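PDB 3EWM: uncharacterized sugar kinase PH1459 from Pyrococcus horikoshii, which probably phosphorylates a sugar such as fructose at the expense of ATP, as a member of the PfkB carbohydrate kinase family. Local coordinates for residues 5-10 against 145-150; 101-104 against 108-111. All blocks are in the same frame, centred on the assembly; numbering follows the deposited sequence.

Interaction 1: residues 5-10 against 145-150; sequences ASIGEL and MKVIKK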
ATOM      1  N   ALA A   5     -13.402 -16.166 -17.987  1.00 11.68           N
ATOM      2  CA  ALA A   5     -12.407 -15.103 -17.815  1.00 10.69           C
ATOM      3  C   ALA A   5     -12.922 -14.123 -16.797  1.00 10.98           C
ATOM      4  O   ALA A   5     -14.074 -13.689 -16.870  1.00 11.57           O
ATOM      5  CB  ALA A   5     -12.121 -14.394 -19.125  1.00 11.17           C
ATOM      6  N   SER A   6     -12.074 -13.768 -15.846  1.00 10.04           N
ATOM      7  CA  SER A   6     -12.409 -12.706 -14.921  1.00 10.22           C
ATOM      8  C   SER A   6     -11.555 -11.494 -15.224  1.00 10.00           C
ATOM      9  O   SER A   6     -10.398 -11.611 -15.646  1.00 10.71           O
ATOM     10  CB  SER A   6     -12.222 -13.159 -13.480  1.00  9.86           C
ATOM     11  OG  SER A   6     -13.030 -14.293 -13.216  1.00 11.55           O
ATOM     12  N   ILE A   7     -12.141 -10.322 -15.060  1.00  9.43           N
ATOM     13  CA  ILE A   7     -11.410  -9.100 -15.326  1.00 10.24           C
ATOM     14  C   ILE A   7     -11.653  -8.115 -14.218  1.00  9.62           C
ATOM     15  O   ILE A   7     -12.790  -7.859 -13.836  1.00  9.74           O
ATOM     16  CB  ILE A   7     -11.708  -8.477 -16.745  1.00 10.67           C
ATOM     17  CG1 ILE A   7     -10.907  -7.181 -16.945  1.00 10.66           C
ATOM     18  CG2 ILE A   7     -13.219  -8.267 -16.994  1.00 11.84           C
ATOM     19  CD1 ILE A   7     -11.045  -6.572 -18.344  1.00 11.64           C
ATOM     20  N   GLY A   8     -10.569  -7.564 -13.695  1.00  9.14           N
ATOM     21  CA  GLY A   8     -10.674  -6.524 -12.686  1.00  9.09           C
ATOM     22  C   GLY A   8      -9.489  -6.565 -11.739  1.00  9.45           C
ATOM     23  O   GLY A   8      -8.392  -6.966 -12.122  1.00  9.81           O
ATOM     24  N   GLU A   9      -9.749  -6.181 -10.494  1.00  8.84           N
ATOM     25  CA  GLU A   9      -8.725  -5.930  -9.516  1.00  8.73           C
ATOM     26  C   GLU A   9      -8.008  -7.215  -9.097  1.00  8.96           C
ATOM     27  O   GLU A   9      -8.638  -8.248  -8.844  1.00  8.86           O
ATOM     28  CB  GLU A   9      -9.299  -5.177  -8.301  1.00  8.31           C
ATOM     29  CG  GLU A   9     -10.254  -5.937  -7.443  1.00  9.24           C
ATOM     30  CD  GLU A   9     -11.690  -5.927  -7.937  1.00 10.55           C
ATOM     31  OE1 GLU A   9     -11.936  -5.619  -9.126  1.00 10.76           O
ATOM     32  OE2 GLU A   9     -12.573  -6.285  -7.120  1.00  9.27           O
ATOM     33  N   LEU A  10      -6.689  -7.116  -9.053  1.00  8.27           N
ATOM     34  CA  LEU A  10      -5.832  -8.163  -8.522  1.00  8.61           C
ATOM     35  C   LEU A  10      -4.862  -7.433  -7.645  1.00  8.61           C
ATOM     36  O   LEU A  10      -4.167  -6.492  -8.088  1.00  8.75           O
ATOM     37  CB  LEU A  10      -5.114  -8.933  -9.642  1.00  8.54           C
ATOM     38  CG  LEU A  10      -3.969  -9.883  -9.250  1.00  8.42           C
ATOM     39  CD1 LEU A  10      -4.438 -11.014  -8.337  1.00  6.84           C
ATOM     40  CD2 LEU A  10      -3.247 -10.439 -10.500  1.00  8.03           C
HETATM   41  N   MSE A 145     -15.217  -1.253 -19.210  1.00  9.26           N
HETATM   42  CA  MSE A 145     -16.556  -1.069 -19.784  1.00 11.07           C
HETATM   43  C   MSE A 145     -16.519  -1.378 -21.275  1.00 10.40           C
HETATM   44  O   MSE A 145     -17.423  -2.011 -21.806  1.00 10.05           O
HETATM   45  CB  MSE A 145     -17.110   0.333 -19.518  1.00 11.44           C
HETATM   46  CG  MSE A 145     -17.483   0.592 -18.048  1.00 16.62           C
HETATM   47 SE   MSE A 145     -18.662  -0.811 -17.335  1.00 30.91          SE
HETATM   48  CE  MSE A 145     -20.207  -0.446 -18.425  1.00 21.83           C
ATOM     49  N   LYS A 146     -15.448  -0.950 -21.935  1.00 10.75           N
ATOM     50  CA  LYS A 146     -15.234  -1.292 -23.340  1.00 10.24           C
ATOM     51  C   LYS A 146     -15.086  -2.788 -23.585  1.00  9.77           C
ATOM     52  O   LYS A 146     -15.670  -3.312 -24.511  1.00  9.72           O
ATOM     53  CB  LYS A 146     -14.057  -0.502 -23.907  1.00 11.24           C
ATOM     54  CG  LYS A 146     -14.440   0.959 -24.074  1.00 13.47           C
ATOM     55  CD  LYS A 146     -13.372   1.775 -24.763  1.00 18.71           C
ATOM     56  CE  LYS A 146     -13.946   3.150 -25.074  1.00 19.55           C
ATOM     57  NZ  LYS A 146     -14.205   3.925 -23.826  1.00 22.37           N
ATOM     58  N   VAL A 147     -14.334  -3.479 -22.741  1.00  9.23           N
ATOM     59  CA  VAL A 147     -14.186  -4.930 -22.891  1.00  9.43           C
ATOM     60  C   VAL A 147     -15.550  -5.623 -22.852  1.00  9.37           C
ATOM     61  O   VAL A 147     -15.904  -6.413 -23.743  1.00  9.26           O
ATOM     62  CB  VAL A 147     -13.219  -5.509 -21.832  1.00  9.07           C
ATOM     63  CG1 VAL A 147     -13.186  -7.026 -21.895  1.00  9.50           C
ATOM     64  CG2 VAL A 147     -11.810  -4.941 -22.018  1.00 10.92           C
ATOM     65  N   ILE A 148     -16.321  -5.289 -21.826  1.00  9.23           N
ATOM     66  CA  ILE A 148     -17.651  -5.844 -21.626  1.00 10.00           C
ATOM     67  C   ILE A 148     -18.584  -5.522 -22.800  1.00 10.43           C
ATOM     68  O   ILE A 148     -19.232  -6.409 -23.322  1.00  9.89           O
ATOM     69  CB  ILE A 148     -18.252  -5.346 -20.284  1.00 10.08           C
ATOM     70  CG1 ILE A 148     -17.303  -5.669 -19.114  1.00  9.22           C
ATOM     71  CG2 ILE A 148     -19.659  -5.916 -20.056  1.00 12.11           C
ATOM     72  CD1 ILE A 148     -16.826  -7.146 -19.021  1.00  9.86           C
ATOM     73  N   LYS A 149     -18.625  -4.260 -23.220  1.00 10.81           N
ATOM     74  CA  LYS A 149     -19.414  -3.887 -24.396  1.00 12.51           C
ATOM     75  C   LYS A 149     -18.984  -4.653 -25.647  1.00 13.07           C
ATOM     76  O   LYS A 149     -19.827  -5.088 -26.427  1.00 13.30           O
ATOM     77  CB  LYS A 149     -19.367  -2.375 -24.621  1.00 11.64           C
ATOM     78  CG  LYS A 149     -20.014  -1.605 -23.475  1.00 11.24           C
ATOM     79  CD  LYS A 149     -20.006  -0.108 -23.672  1.00 10.84           C
ATOM     80  CE  LYS A 149     -20.716   0.586 -22.479  1.00 13.17           C
ATOM     81  NZ  LYS A 149     -20.414   2.019 -22.316  1.00 12.87           N
ATOM     82  N   LYS A 150     -17.679  -4.835 -25.826  1.00 14.82           N
ATOM     83  CA  LYS A 150     -17.149  -5.554 -26.992  1.00 16.43           C
ATOM     84  C   LYS A 150     -17.641  -7.000 -27.046  1.00 17.81           C
ATOM     85  O   LYS A 150     -17.987  -7.505 -28.124  1.00 17.49           O
ATOM     86  CB  LYS A 150     -15.615  -5.562 -26.969  1.00 16.78           C
ATOM     87  CG  LYS A 150     -14.997  -6.058 -28.260  1.00 18.29           C
ATOM     88  CD  LYS A 150     -13.862  -7.005 -27.988  1.00 21.65           C
ATOM     89  CE  LYS A 150     -14.253  -8.459 -28.101  1.00 21.23           C
ATOM     90  NZ  LYS A 150     -14.279  -8.885 -29.534  1.00 22.10           N
TER

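Interaction 2: residues 101-104 against 108-111; sequences FLLY and AYFN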
ATOM      1  N   PHE A 101     -11.372  -1.378   5.604  1.00 16.75           N
ATOM      2  CA  PHE A 101     -10.246  -1.554   4.718  1.00 15.57           C
ATOM      3  C   PHE A 101      -9.673  -0.198   4.325  1.00 13.99           C
ATOM      4  O   PHE A 101     -10.334   0.840   4.432  1.00 13.19           O
ATOM      5  CB  PHE A 101     -10.638  -2.393   3.497  1.00 17.18           C
ATOM      6  CG  PHE A 101     -11.677  -1.764   2.663  1.00 18.61           C
ATOM      7  CD1 PHE A 101     -11.314  -0.982   1.572  1.00 21.98           C
ATOM      8  CD2 PHE A 101     -13.026  -1.928   2.967  1.00 20.40           C
ATOM      9  CE1 PHE A 101     -12.272  -0.372   0.788  1.00 22.13           C
ATOM     10  CE2 PHE A 101     -13.993  -1.310   2.200  1.00 22.57           C
ATOM     11  CZ  PHE A 101     -13.616  -0.535   1.104  1.00 22.48           C
ATOM     12  N   LEU A 102      -8.420  -0.220   3.906  1.00 12.22           N
ATOM     13  CA  LEU A 102      -7.781   0.959   3.366  1.00 10.85           C
ATOM     14  C   LEU A 102      -7.181   0.500   2.078  1.00 10.25           C
ATOM     15  O   LEU A 102      -6.177  -0.213   2.068  1.00  8.91           O
ATOM     16  CB  LEU A 102      -6.713   1.505   4.297  1.00 11.13           C
ATOM     17  CG  LEU A 102      -5.832   2.647   3.783  1.00  9.91           C
ATOM     18  CD1 LEU A 102      -6.648   3.893   3.339  1.00 12.37           C
ATOM     19  CD2 LEU A 102      -4.838   2.993   4.873  1.00  9.57           C
ATOM     20  N   LEU A 103      -7.857   0.875   0.999  1.00  9.99           N
ATOM     21  CA  LEU A 103      -7.482   0.465  -0.353  1.00  9.62           C
ATOM     22  C   LEU A 103      -6.715   1.606  -0.991  1.00 10.00           C
ATOM     23  O   LEU A 103      -7.176   2.748  -0.985  1.00 10.15           O
ATOM     24  CB  LEU A 103      -8.732   0.127  -1.167  1.00  9.72           C
ATOM     25  CG  LEU A 103      -8.536  -0.307  -2.621  1.00  8.85           C
ATOM     26  CD1 LEU A 103      -9.592  -1.331  -2.976  1.00 11.04           C
ATOM     27  CD2 LEU A 103      -8.582   0.913  -3.576  1.00  9.78           C
ATOM     28  N   TYR A 104      -5.543   1.280  -1.524  1.00  9.71           N
ATOM     29  CA  TYR A 104      -4.692   2.232  -2.216  1.00 10.71           C
ATOM     30  C   TYR A 104      -5.118   2.267  -3.676  1.00 11.55           C
ATOM     31  O   TYR A 104      -5.128   1.238  -4.347  1.00 11.72           O
ATOM     32  CB  TYR A 104      -3.217   1.853  -2.028  1.00 10.60           C
ATOM     33  CG  TYR A 104      -2.715   2.388  -0.717  1.00 10.47           C
ATOM     34  CD1 TYR A 104      -3.267   1.948   0.492  1.00 12.26           C
ATOM     35  CD2 TYR A 104      -1.754   3.394  -0.675  1.00 11.56           C
ATOM     36  CE1 TYR A 104      -2.869   2.481   1.690  1.00 11.75           C
ATOM     37  CE2 TYR A 104      -1.331   3.917   0.533  1.00 11.54           C
ATOM     38  CZ  TYR A 104      -1.899   3.471   1.709  1.00 11.32           C
ATOM     39  OH  TYR A 104      -1.495   4.000   2.927  1.00 10.61           O
ATOM     40  N   ALA A 108      -1.743  -0.392  -9.959  1.00  8.46           N
ATOM     41  CA  ALA A 108      -1.638  -0.888 -11.315  1.00  8.66           C
ATOM     42  C   ALA A 108      -2.965  -1.367 -11.881  1.00  8.73           C
ATOM     43  O   ALA A 108      -3.245  -1.122 -13.064  1.00  7.72           O
ATOM     44  CB  ALA A 108      -0.606  -1.989 -11.381  1.00  9.23           C
ATOM     45  N   TYR A 109      -3.799  -2.016 -11.055  1.00  7.63           N
ATOM     46  CA  TYR A 109      -5.025  -2.622 -11.604  1.00  7.63           C
ATOM     47  C   TYR A 109      -6.053  -1.582 -12.028  1.00  7.64           C
ATOM     48  O   TYR A 109      -6.960  -1.890 -12.815  1.00  7.89           O
ATOM     49  CB  TYR A 109      -5.643  -3.685 -10.668  1.00  7.63           C
ATOM     50  CG  TYR A 109      -6.197  -3.142  -9.386  1.00  6.71           C
ATOM     51  CD1 TYR A 109      -7.410  -2.452  -9.358  1.00  5.49           C
ATOM     52  CD2 TYR A 109      -5.516  -3.344  -8.183  1.00  6.94           C
ATOM     53  CE1 TYR A 109      -7.939  -1.972  -8.173  1.00  6.40           C
ATOM     54  CE2 TYR A 109      -6.020  -2.847  -6.997  1.00  6.12           C
ATOM     55  CZ  TYR A 109      -7.228  -2.156  -7.001  1.00  6.42           C
ATOM     56  OH  TYR A 109      -7.707  -1.649  -5.820  1.00  8.76           O
ATOM     57  N   PHE A 110      -5.883  -0.358 -11.529  1.00  8.16           N
ATOM     58  CA  PHE A 110      -6.720   0.786 -11.903  1.00  8.77           C
ATOM     59  C   PHE A 110      -6.180   1.521 -13.131  1.00  9.29           C
ATOM     60  O   PHE A 110      -6.825   2.439 -13.640  1.00  9.11           O
ATOM     61  CB  PHE A 110      -6.853   1.769 -10.740  1.00  8.62           C
ATOM     62  CG  PHE A 110      -7.917   1.417  -9.733  1.00  9.76           C
ATOM     63  CD1 PHE A 110      -9.194   1.042 -10.141  1.00 10.41           C
ATOM     64  CD2 PHE A 110      -7.651   1.514  -8.363  1.00 10.02           C
ATOM     65  CE1 PHE A 110     -10.183   0.755  -9.219  1.00 10.42           C
ATOM     66  CE2 PHE A 110      -8.658   1.243  -7.421  1.00 10.65           C
ATOM     67  CZ  PHE A 110      -9.917   0.862  -7.850  1.00  9.98           C
ATOM     68  N   ASN A 111      -5.037   1.064 -13.641  1.00  9.76           N
ATOM     69  CA  ASN A 111      -4.356   1.684 -14.776  1.00 10.73           C
ATOM     70  C   ASN A 111      -4.412   0.865 -16.087  1.00 11.76           C
ATOM     71  O   ASN A 111      -3.499   0.940 -16.912  1.00 11.17           O
ATOM     72  CB  ASN A 111      -2.889   1.929 -14.390  1.00 10.43           C
ATOM     73  CG  ASN A 111      -2.241   3.035 -15.196  1.00 11.50           C
ATOM     74  OD1 ASN A 111      -2.900   4.001 -15.601  1.00 10.47           O
ATOM     75  ND2 ASN A 111      -0.932   2.923 -15.396  1.00 10.54           N
TER
HETATM   76  O   HOH W   1      -5.469  -1.268  -4.186  1.00 10.30           O

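Interaction 1: residues 5-10 against 145-150
Ile-7 meets Val-147 and Ile-148 through methyl groups alone, and everything that passes between residues 5-10 and 145-150 is apolar. Ile-7 and Val-147 reach toward each other tip to tip: CD1 of Ile-7 rests against the end of the valine, 4.1 Å from Val-147 CG2, with Val-147 CG1 practically as near. Ile-7 can reach that far because its chain is fully extended, CG1 anti to the backbone N (chi1 179°) and CD1 anti again at chi2 175°. The two methyls of the valine spread to the flanks of a broad apolar end, and CD1 of the isoleucine lies against it. A second, looser touch uses the other branch of Ile-7, whose CG2 lies 4.3 Å from CD1 of Ile-148. One strand side chain thus faces two successive residues of the helix, with its long arm on Val-147 and its short one on Ile-148. The contact is small, about 100 Å² summed over both sides, and the backbones stay well apart, with 9.1 Å between CA of Ile-7 and CA of Val-147. All three side chains are buried.

The polar contacts lie around this apolar core. Ser-6 OG is hydrogen-bonded to Asn-129, and Lys-150 on the outer side of the helix makes a salt bridge to Glu-123. Strand 3-7 runs parallel between strands 49-57 and 127-131 in the large sheet of this ribokinase-like alpha/beta fold. Helix 140-151 packs against one side of that sheet, next to helix 172-185, where Ile-148 also touches Leu-185, while Ser-6 faces helix 35-45 across the strand.

Interaction 2: residues 101-104 against 108-111
The Phe-110 ring has CE1 of Tyr-109 over the centre of one face, 3.3 Å above the plane, and CD2 of Leu-103 at its edge, near the ring plane. That methyl is 3.9 Å from Phe-110 CE2, so leucine and phenylalanine meet methyl to rim. The Tyr-109 ring comes in from the opposite direction to Leu-103, and its hydroxyl abuts the branched end of the leucine, close to CG and both methyls: OH lies 3.4 Å from Leu-103 CD1 and 3.5 Å from Leu-103 CD2. The tyrosine's chi1 of 67° places CG between the backbone N and the carbonyl carbon, and from there the ring reaches back to the strand.

Strand 100-103 is outermost, within this chain, in the small four-stranded sheet that forms the lid in PfkB kinases, and residues 108-110, a 3-10 turn, begin the return to the main alpha/beta domain. Leu-103 also packs on Val-90 of the neighbouring lid strand. With an alanine in place of Leu-103 the isopropyl end goes, which would probably open a gap beside the Tyr-109 hydroxyl and the Phe-110 edge and leave both rings less firmly held.

The polar link is a water, which accepts from Tyr-109 OH at 2.8 Å and donates to Tyr-104 O at a short 2.5 Å, bridging a direct OH to O separation of 4.1 Å. The Tyr-104 ring leads away from the turn to the second subunit, where its OH is hydrogen-bonded to Thr-87 O of that subunit and its ring meets His-86 of the second subunit at about 45°.

In the fold
The centres of interactions 1 and 2 are about 16 Å apart, one in the alpha/beta body of the kinase fold, the other where the lid sheet leads back to it. Along the chain the order is 5-10, 101-104, 108-111 and 145-150, so both halves of interaction 2 fall between the halves of interaction 1. Interaction 1 joins the large central sheet to a covering helix; interaction 2 joins the last lid strand to the turn after it. They meet directly at Tyr-109, whose ring packs on Glu-9 and Leu-10 just past strand 3-7. The segment leaving the central sheet therefore touches the turn that follows the lid strand, linking core, lid and, through Tyr-104, the dimer interface.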